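Local coordinates for protein exported gluconolactonase (Xanthomonas campestris pv. campestris, PDB 3DR2) that catalyses the hydrolysis of gluconolactone as a calcium-binding six-bladed beta-propeller enzyme of the SMP-30/gluconolactonase family, probably serving secondary glucose metabolism, at residues 233-243 with 254-265; 51-59 with 69-77. All coordinates share one frame; numbering follows the deposited sequence.

Contact 1: residues 233-243 with 254-265; sequences FASVPDGLPDG and SSSGTGVCVFDS. With CA (calcium ion), chain D.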
loop_
_atom_site.group_PDB
_atom_site.type_symbol
_atom_site.label_atom_id
_atom_site.label_comp_id
_atom_site.label_asym_id
_atom_site.label_seq_id
_atom_site.Cartn_x
_atom_site.Cartn_y
_atom_site.Cartn_z
ATOM N N PHE A 233 26.791 19.566 5.256
ATOM C CA PHE A 233 26.895 20.044 3.886
ATOM C C PHE A 233 25.761 21.001 3.536
ATOM O O PHE A 233 25.997 22.076 2.988
ATOM C CB PHE A 233 26.910 18.869 2.902
ATOM C CG PHE A 233 26.820 19.287 1.461
ATOM C CD1 PHE A 233 25.612 19.198 0.770
ATOM C CD2 PHE A 233 27.934 19.800 0.798
ATOM C CE1 PHE A 233 25.515 19.614 -0.559
ATOM C CE2 PHE A 233 27.845 20.222 -0.536
ATOM C CZ PHE A 233 26.638 20.128 -1.210
ATOM N N ALA A 234 24.529 20.614 3.844
ATOM C CA ALA A 234 23.404 21.484 3.548
ATOM C C ALA A 234 22.126 21.054 4.234
ATOM O O ALA A 234 21.989 19.916 4.677
ATOM C CB ALA A 234 23.176 21.555 2.038
ATOM N N SER A 235 21.199 21.998 4.330
ATOM C CA SER A 235 19.890 21.753 4.916
ATOM C C SER A 235 18.915 22.187 3.839
ATOM O O SER A 235 19.150 23.194 3.173
ATOM C CB SER A 235 19.667 22.617 6.165
ATOM O OG SER A 235 20.580 22.293 7.199
ATOM N N VAL A 236 17.845 21.431 3.630
ATOM C CA VAL A 236 16.868 21.841 2.631
ATOM C C VAL A 236 15.884 22.762 3.340
ATOM O O VAL A 236 15.596 22.582 4.522
ATOM C CB VAL A 236 16.113 20.641 2.007
ATOM C CG1 VAL A 236 17.070 19.823 1.158
ATOM C CG2 VAL A 236 15.478 19.778 3.097
ATOM N N PRO A 237 15.363 23.770 2.629
ATOM C CA PRO A 237 14.412 24.709 3.226
ATOM C C PRO A 237 13.222 24.062 3.927
ATOM O O PRO A 237 12.854 24.464 5.029
ATOM C CB PRO A 237 13.990 25.566 2.037
ATOM C CG PRO A 237 15.232 25.592 1.199
ATOM C CD PRO A 237 15.661 24.141 1.235
ATOM N N ASP A 238 12.635 23.048 3.301
ATOM C CA ASP A 238 11.469 22.395 3.881
ATOM C C ASP A 238 11.464 20.876 3.795
ATOM O O ASP A 238 11.925 20.292 2.818
ATOM C CB ASP A 238 10.211 22.930 3.205
ATOM C CG ASP A 238 10.005 24.403 3.454
ATOM O OD1 ASP A 238 9.651 24.762 4.598
ATOM O OD2 ASP A 238 10.204 25.203 2.512
ATOM N N GLY A 239 10.928 20.241 4.828
ATOM C CA GLY A 239 10.841 18.798 4.832
ATOM C C GLY A 239 12.155 18.086 5.057
ATOM O O GLY A 239 13.095 18.636 5.634
ATOM N N LEU A 240 12.220 16.854 4.571
ATOM C CA LEU A 240 13.401 16.024 4.747
ATOM C C LEU A 240 14.207 15.782 3.483
ATOM O O LEU A 240 13.643 15.518 2.421
ATOM C CB LEU A 240 12.982 14.660 5.289
ATOM C CG LEU A 240 12.047 14.620 6.496
ATOM C CD1 LEU A 240 11.408 13.250 6.609
ATOM C CD2 LEU A 240 12.823 14.971 7.742
ATOM N N PRO A 241 15.542 15.881 3.581
ATOM C CA PRO A 241 16.370 15.628 2.401
ATOM C C PRO A 241 16.494 14.099 2.417
ATOM O O PRO A 241 17.442 13.543 2.967
ATOM C CB PRO A 241 17.678 16.340 2.739
ATOM C CG PRO A 241 17.754 16.220 4.229
ATOM C CD PRO A 241 16.334 16.494 4.663
ATOM N N ASP A 242 15.487 13.442 1.850
ATOM C CA ASP A 242 15.384 11.989 1.806
ATOM C C ASP A 242 16.434 11.375 0.889
ATOM O O ASP A 242 17.519 11.004 1.329
ATOM C CB ASP A 242 13.978 11.617 1.329
ATOM C CG ASP A 242 13.542 10.241 1.781
ATOM O OD1 ASP A 242 14.354 9.297 1.701
ATOM O OD2 ASP A 242 12.370 10.098 2.194
ATOM N N GLY A 243 16.098 11.258 -0.390
ATOM C CA GLY A 243 17.033 10.711 -1.354
ATOM C C GLY A 243 17.541 11.836 -2.237
ATOM O O GLY A 243 16.886 12.870 -2.359
ATOM N N SER A 254 18.637 17.328 -4.513
ATOM C CA SER A 254 18.011 16.640 -3.394
ATOM C C SER A 254 16.514 16.802 -3.252
ATOM O O SER A 254 15.950 17.858 -3.539
ATOM C CB SER A 254 18.664 17.101 -2.092
ATOM O OG SER A 254 18.015 16.537 -0.971
ATOM N N SER A 255 15.873 15.741 -2.785
ATOM C CA SER A 255 14.440 15.777 -2.547
ATOM C C SER A 255 14.207 16.635 -1.305
ATOM O O SER A 255 15.137 16.908 -0.540
ATOM C CB SER A 255 13.914 14.364 -2.286
ATOM O OG SER A 255 14.535 13.808 -1.132
ATOM N N SER A 256 12.967 17.071 -1.126
ATOM C CA SER A 256 12.561 17.862 0.029
ATOM C C SER A 256 11.037 17.826 0.086
ATOM O O SER A 256 10.392 17.241 -0.788
ATOM C CB SER A 256 13.062 19.309 -0.074
ATOM O OG SER A 256 12.407 20.015 -1.112
ATOM N N GLY A 257 10.461 18.446 1.107
ATOM C CA GLY A 257 9.018 18.429 1.247
ATOM C C GLY A 257 8.261 19.169 0.162
ATOM O O GLY A 257 7.085 18.888 -0.071
ATOM N N THR A 258 8.935 20.092 -0.517
ATOM C CA THR A 258 8.289 20.901 -1.547
ATOM C C THR A 258 8.781 20.677 -2.971
ATOM O O THR A 258 8.251 21.274 -3.911
ATOM C CB THR A 258 8.444 22.394 -1.226
ATOM O OG1 THR A 258 9.838 22.726 -1.162
ATOM C CG2 THR A 258 7.791 22.722 0.100
ATOM N N GLY A 259 9.783 19.821 -3.135
ATOM C CA GLY A 259 10.316 19.562 -4.462
ATOM C C GLY A 259 11.792 19.243 -4.390
ATOM O O GLY A 259 12.272 18.799 -3.351
ATOM N N VAL A 260 12.515 19.468 -5.483
ATOM C CA VAL A 260 13.950 19.188 -5.507
ATOM C C VAL A 260 14.796 20.456 -5.381
ATOM O O VAL A 260 14.547 21.457 -6.055
ATOM C CB VAL A 260 14.350 18.437 -6.801
ATOM C CG1 VAL A 260 15.871 18.412 -6.951
ATOM C CG2 VAL A 260 13.811 17.014 -6.754
ATOM N N CYS A 261 15.788 20.402 -4.497
ATOM C CA CYS A 261 16.697 21.523 -4.268
ATOM C C CYS A 261 18.014 21.184 -4.941
ATOM O O CYS A 261 18.460 20.037 -4.898
ATOM C CB CYS A 261 16.943 21.734 -2.767
ATOM S SG CYS A 261 15.487 22.158 -1.792
ATOM N N VAL A 262 18.636 22.177 -5.567
ATOM C CA VAL A 262 19.904 21.963 -6.241
ATOM C C VAL A 262 20.993 22.792 -5.564
ATOM O O VAL A 262 20.849 24.006 -5.400
ATOM C CB VAL A 262 19.813 22.354 -7.733
ATOM C CG1 VAL A 262 21.073 21.922 -8.460
ATOM C CG2 VAL A 262 18.585 21.706 -8.363
ATOM N N PHE A 263 22.068 22.123 -5.157
ATOM C CA PHE A 263 23.198 22.774 -4.500
ATOM C C PHE A 263 24.458 22.553 -5.325
ATOM O O PHE A 263 24.580 21.535 -6.001
ATOM C CB PHE A 263 23.459 22.166 -3.120
ATOM C CG PHE A 263 22.275 22.166 -2.205
ATOM C CD1 PHE A 263 21.348 21.131 -2.244
ATOM C CD2 PHE A 263 22.099 23.190 -1.277
ATOM C CE1 PHE A 263 20.262 21.112 -1.366
ATOM C CE2 PHE A 263 21.020 23.181 -0.398
ATOM C CZ PHE A 263 20.101 22.140 -0.442
ATOM N N ASP A 264 25.393 23.500 -5.272
ATOM C CA ASP A 264 26.647 23.324 -5.988
ATOM C C ASP A 264 27.549 22.563 -5.021
ATOM O O ASP A 264 27.147 22.303 -3.888
ATOM C CB ASP A 264 27.255 24.681 -6.412
ATOM C CG ASP A 264 27.706 25.546 -5.238
ATOM O OD1 ASP A 264 27.957 26.751 -5.469
ATOM O OD2 ASP A 264 27.830 25.042 -4.104
ATOM N N SER A 265 28.748 22.197 -5.453
ATOM C CA SER A 265 29.650 21.434 -4.595
ATOM C C SER A 265 30.071 22.155 -3.315
ATOM O O SER A 265 30.556 21.523 -2.375
ATOM C CB SER A 265 30.892 21.012 -5.382
ATOM O OG SER A 265 31.608 22.139 -5.849
HETATM CA CA CA D . 15.074 7.027 1.425
HETATM O O HOH W 1 11.007 24.856 -0.144
HETATM O O HOH W 2 17.020 7.865 0.307
HETATM O O HOH W 3 13.004 6.233 2.672
HETATM O O HOH W 4 15.352 5.202 -0.121
HETATM O O HOH W 5 14.466 8.131 -0.677
#

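Contact 2: residues 51-59 with 69-77; sequences AWWEAQRTL and VLGWREDGT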
loop_
_atom_site.group_PDB
_atom_site.type_symbol
_atom_site.label_atom_id
_atom_site.label_comp_id
_atom_site.label_asym_id
_atom_site.label_seq_id
_atom_site.Cartn_x
_atom_site.Cartn_y
_atom_site.Cartn_z
ATOM N N ALA A 51 16.043 4.444 -10.183
ATOM C CA ALA A 51 17.351 4.109 -10.720
ATOM C C ALA A 51 17.229 3.870 -12.218
ATOM O O ALA A 51 16.373 3.105 -12.669
ATOM C CB ALA A 51 17.893 2.861 -10.038
ATOM N N TRP A 52 18.087 4.528 -12.990
ATOM C CA TRP A 52 18.064 4.368 -14.436
ATOM C C TRP A 52 18.794 3.088 -14.823
ATOM O O TRP A 52 19.944 2.878 -14.441
ATOM C CB TRP A 52 18.716 5.572 -15.118
ATOM C CG TRP A 52 18.823 5.404 -16.604
ATOM C CD1 TRP A 52 19.949 5.108 -17.316
ATOM C CD2 TRP A 52 17.752 5.470 -17.555
ATOM N NE1 TRP A 52 19.647 4.985 -18.650
ATOM C CE2 TRP A 52 18.307 5.201 -18.825
ATOM C CE3 TRP A 52 16.379 5.727 -17.456
ATOM C CZ2 TRP A 52 17.533 5.182 -19.995
ATOM C CZ3 TRP A 52 15.608 5.708 -18.618
ATOM C CH2 TRP A 52 16.191 5.437 -19.871
ATOM N N TRP A 53 18.109 2.247 -15.590
ATOM C CA TRP A 53 18.633 0.962 -16.036
ATOM C C TRP A 53 18.910 1.048 -17.536
ATOM O O TRP A 53 18.028 0.786 -18.354
ATOM C CB TRP A 53 17.583 -0.114 -15.744
ATOM C CG TRP A 53 18.059 -1.524 -15.837
ATOM C CD1 TRP A 53 19.350 -1.961 -15.943
ATOM C CD2 TRP A 53 17.240 -2.698 -15.774
ATOM N NE1 TRP A 53 19.383 -3.336 -15.945
ATOM C CE2 TRP A 53 18.102 -3.813 -15.841
ATOM C CE3 TRP A 53 15.859 -2.916 -15.665
ATOM C CZ2 TRP A 53 17.629 -5.130 -15.802
ATOM C CZ3 TRP A 53 15.389 -4.226 -15.627
ATOM C CH2 TRP A 53 16.275 -5.314 -15.695
ATOM N N GLU A 54 20.138 1.420 -17.885
ATOM C CA GLU A 54 20.542 1.575 -19.281
ATOM C C GLU A 54 20.267 0.358 -20.163
ATOM O O GLU A 54 19.708 0.488 -21.257
ATOM C CB GLU A 54 22.029 1.931 -19.354
ATOM C CG GLU A 54 22.574 2.089 -20.772
ATOM C CD GLU A 54 22.085 3.343 -21.487
ATOM O OE1 GLU A 54 21.253 4.093 -20.937
ATOM O OE2 GLU A 54 22.543 3.582 -22.624
ATOM N N ALA A 55 20.658 -0.820 -19.692
ATOM C CA ALA A 55 20.463 -2.049 -20.457
ATOM C C ALA A 55 19.026 -2.256 -20.946
ATOM O O ALA A 55 18.801 -2.863 -21.997
ATOM C CB ALA A 55 20.902 -3.245 -19.627
ATOM N N GLN A 56 18.054 -1.749 -20.196
ATOM C CA GLN A 56 16.651 -1.902 -20.571
ATOM C C GLN A 56 15.967 -0.564 -20.845
ATOM O O GLN A 56 14.746 -0.516 -21.029
ATOM C CB GLN A 56 15.900 -2.641 -19.454
ATOM C CG GLN A 56 16.491 -4.000 -19.091
ATOM C CD GLN A 56 15.519 -5.137 -19.340
ATOM O OE1 GLN A 56 15.824 -6.304 -19.079
ATOM N NE2 GLN A 56 14.339 -4.801 -19.842
ATOM N N ARG A 57 16.761 0.505 -20.882
ATOM C CA ARG A 57 16.264 1.866 -21.092
ATOM C C ARG A 57 14.975 2.060 -20.319
ATOM O O ARG A 57 13.964 2.542 -20.845
ATOM C CB ARG A 57 16.055 2.156 -22.582
ATOM C CG ARG A 57 17.367 2.174 -23.369
ATOM C CD ARG A 57 17.261 3.006 -24.647
ATOM N NE ARG A 57 17.101 4.435 -24.371
ATOM C CZ ARG A 57 18.081 5.257 -24.007
ATOM N NH1 ARG A 57 19.323 4.807 -23.871
ATOM N NH2 ARG A 57 17.817 6.536 -23.767
ATOM N N THR A 58 15.042 1.694 -19.044
ATOM C CA THR A 58 13.901 1.762 -18.145
ATOM C C THR A 58 14.238 2.461 -16.830
ATOM O O THR A 58 15.330 2.281 -16.294
ATOM C CB THR A 58 13.420 0.332 -17.807
ATOM O OG1 THR A 58 13.011 -0.335 -19.008
ATOM C CG2 THR A 58 12.265 0.365 -16.813
ATOM N N LEU A 59 13.305 3.262 -16.322
ATOM C CA LEU A 59 13.499 3.919 -15.031
ATOM C C LEU A 59 12.845 2.974 -14.022
ATOM O O LEU A 59 11.628 2.778 -14.038
ATOM C CB LEU A 59 12.805 5.286 -14.981
ATOM C CG LEU A 59 13.065 6.170 -13.747
ATOM C CD1 LEU A 59 12.405 5.589 -12.493
ATOM C CD2 LEU A 59 14.572 6.312 -13.536
ATOM N N VAL A 69 8.225 -3.299 -7.469
ATOM C CA VAL A 69 9.329 -2.560 -8.062
ATOM C C VAL A 69 8.798 -2.394 -9.486
ATOM O O VAL A 69 8.548 -3.389 -10.178
ATOM C CB VAL A 69 10.643 -3.354 -8.091
ATOM C CG1 VAL A 69 11.637 -2.649 -8.998
ATOM C CG2 VAL A 69 11.225 -3.451 -6.685
ATOM N N LEU A 70 8.595 -1.148 -9.899
ATOM C CA LEU A 70 8.038 -0.830 -11.214
ATOM C C LEU A 70 9.091 -0.393 -12.217
ATOM O O LEU A 70 10.186 0.021 -11.842
ATOM C CB LEU A 70 7.003 0.282 -11.062
ATOM C CG LEU A 70 5.928 -0.011 -10.011
ATOM C CD1 LEU A 70 5.117 1.237 -9.726
ATOM C CD2 LEU A 70 5.037 -1.146 -10.510
ATOM N N GLY A 71 8.734 -0.476 -13.497
ATOM C CA GLY A 71 9.643 -0.077 -14.551
ATOM C C GLY A 71 8.956 0.800 -15.585
ATOM O O GLY A 71 7.984 0.385 -16.219
ATOM N N TRP A 72 9.458 2.020 -15.747
ATOM C CA TRP A 72 8.906 2.958 -16.717
ATOM C C TRP A 72 9.661 2.797 -18.032
ATOM O O TRP A 72 10.884 2.927 -18.060
ATOM C CB TRP A 72 9.076 4.394 -16.220
ATOM C CG TRP A 72 8.670 5.432 -17.221
ATOM C CD1 TRP A 72 7.402 5.856 -17.502
ATOM C CD2 TRP A 72 9.541 6.174 -18.082
ATOM N NE1 TRP A 72 7.431 6.821 -18.485
ATOM C CE2 TRP A 72 8.730 7.035 -18.858
ATOM C CE3 TRP A 72 10.930 6.195 -18.275
ATOM C CZ2 TRP A 72 9.263 7.911 -19.812
ATOM C CZ3 TRP A 72 11.459 7.068 -19.225
ATOM C CH2 TRP A 72 10.623 7.913 -19.979
ATOM N N ARG A 73 8.924 2.500 -19.104
ATOM C CA ARG A 73 9.500 2.332 -20.438
ATOM C C ARG A 73 9.393 3.685 -21.147
ATOM O O ARG A 73 8.492 4.467 -20.864
ATOM C CB ARG A 73 8.728 1.272 -21.227
ATOM C CG ARG A 73 8.381 0.007 -20.447
ATOM C CD ARG A 73 9.591 -0.674 -19.814
ATOM N NE ARG A 73 9.227 -2.007 -19.329
ATOM C CZ ARG A 73 10.086 -2.916 -18.874
ATOM N NH1 ARG A 73 11.388 -2.648 -18.822
ATOM N NH2 ARG A 73 9.644 -4.116 -18.509
ATOM N N GLU A 74 10.291 3.958 -22.082
ATOM C CA GLU A 74 10.276 5.251 -22.750
ATOM C C GLU A 74 9.027 5.605 -23.561
ATOM O O GLU A 74 8.837 6.765 -23.926
ATOM C CB GLU A 74 11.544 5.400 -23.592
ATOM C CG GLU A 74 12.810 5.333 -22.734
ATOM C CD GLU A 74 14.071 5.653 -23.503
ATOM O OE1 GLU A 74 14.356 4.955 -24.496
ATOM O OE2 GLU A 74 14.783 6.604 -23.108
ATOM N N ASP A 75 8.166 4.627 -23.835
ATOM C CA ASP A 75 6.942 4.919 -24.575
ATOM C C ASP A 75 5.816 5.238 -23.588
ATOM O O ASP A 75 4.654 5.410 -23.970
ATOM C CB ASP A 75 6.568 3.741 -25.486
ATOM C CG ASP A 75 6.052 2.546 -24.722
ATOM O OD1 ASP A 75 6.522 2.307 -23.592
ATOM O OD2 ASP A 75 5.183 1.833 -25.269
ATOM N N GLY A 76 6.177 5.321 -22.306
ATOM C CA GLY A 76 5.210 5.649 -21.273
ATOM C C GLY A 76 4.656 4.472 -20.503
ATOM O O GLY A 76 3.999 4.647 -19.474
ATOM N N THR A 77 4.906 3.270 -21.004
ATOM C CA THR A 77 4.425 2.060 -20.353
ATOM C C THR A 77 5.104 1.865 -19.008
ATOM O O THR A 77 6.272 2.218 -18.843
ATOM C CB THR A 77 4.727 0.814 -21.199
ATOM O OG1 THR A 77 4.079 0.927 -22.469
ATOM C CG2 THR A 77 4.239 -0.444 -20.491
HETATM O O HOH W 6 12.045 1.691 -22.707
#

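Contact 1: residues 233-243 with 254-265
Ser-255 fastens the chain just after Asp-242 by putting two donors on one acceptor, Gly-243 O. Its backbone N, 3.1 Å from Gly-243 O, meets that oxygen nearly end-on, while its OG, 2.8 Å from the same Gly-243 O, lies in the carbonyl plane on a lone pair. OG can do this because chi1 of 61° sets it between the residue's own N and carbonyl carbon, turned back to the same target as the amide. Close by, Pro-241 CA directs its hydrogen almost straight at Ser-255 O, 3.4 Å away, and Gly-257 N donates to Asp-238 O. The two glycines, Gly-239 and Gly-257, let the backbones approach closely here.

Apolar packing continues toward the strand ends. Ala-234 CB sits over one face of the Phe-263 ring, 4.0 Å from its centroid, while Val-236 CG1 meets the same ring at its edge. Pro-237 CD rests on Cys-261 SG at 3.6 Å. Phe-233 turns its own ring edge to the carbonyl oxygens of Asp-264 and Ser-265.

The solvent side is looser. There Asp-238 and Thr-258 come closest through Asp-238 CB and Thr-258 CG2, and a water joins Asp-238 OD2 to Thr-258 OG1.

Asp-242 OD1 binds the calcium at 2.4 Å, together with Glu-48, Asn-134, Asn-191 and four waters. Bonding of the adjacent Gly-243 carbonyl to Ser-255 thus ties this calcium-bearing loop to the next propeller blade, and probably helps to position the carboxylate for the metal.

Contact 2: residues 51-59 with 69-77
An antiparallel beta hairpin, strands 58-63 and 68-73, supplies the frame of this contact, with charged side chains from both segments joining at its open end. Leu-59 and Trp-72 form a hydrogen-bonded pair: Trp-72 N reaches Leu-59 O at 2.9 Å, and Leu-59 N returns the bond to Trp-72 O. Beside them Leu-59 CB packs on Trp-72 CE3 at 3.9 Å.

Thr-58 projects from the other face. Its OG1, 2.8 Å from Arg-73 NH1, lies near the guanidinium plane and itself donates to Gln-56 O; Asp-79 holds the NE of the same arginine.

Where the strands leave the ladder, Arg-57 grips Glu-74 side-on. Arg-57 NE stands 2.8 Å from Glu-74 OE1, meeting it from above the carboxylate plane, whereas Arg-57 NH2 takes Glu-74 OE2 on its syn side at 3.1 Å. A bend at chi3 (68°) turns the guanidinium so that one face lies over Trp-52 CZ2. Glu-74 OE2 also pairs with Arg-290 on strand 290-295, of the adjacent sheet.

A G1 beta bulge, with Arg-57 and Thr-58 both facing Trp-53, completes the turn between consecutive antiparallel strands of a beta-propeller blade.

From the N terminus, contact 2 comes first, closing the loop of residues 60-68 across a short hairpin and binding consecutive strands within one five-stranded sheet. The chain then completes that sheet with strand 78-83 and runs through three four-stranded sheets, contact 1 opening at the end of the last. Residues 233-243 lead toward strand 244-246, the first of the next sheet, and pack on residues 254-265, which run from the end of its second strand through its third, closing the loop of residues 244-253. The two loops follow in series, neither nesting nor crossing: one contact works inside a blade, the other between neighbouring blades, their centres 25 Å apart.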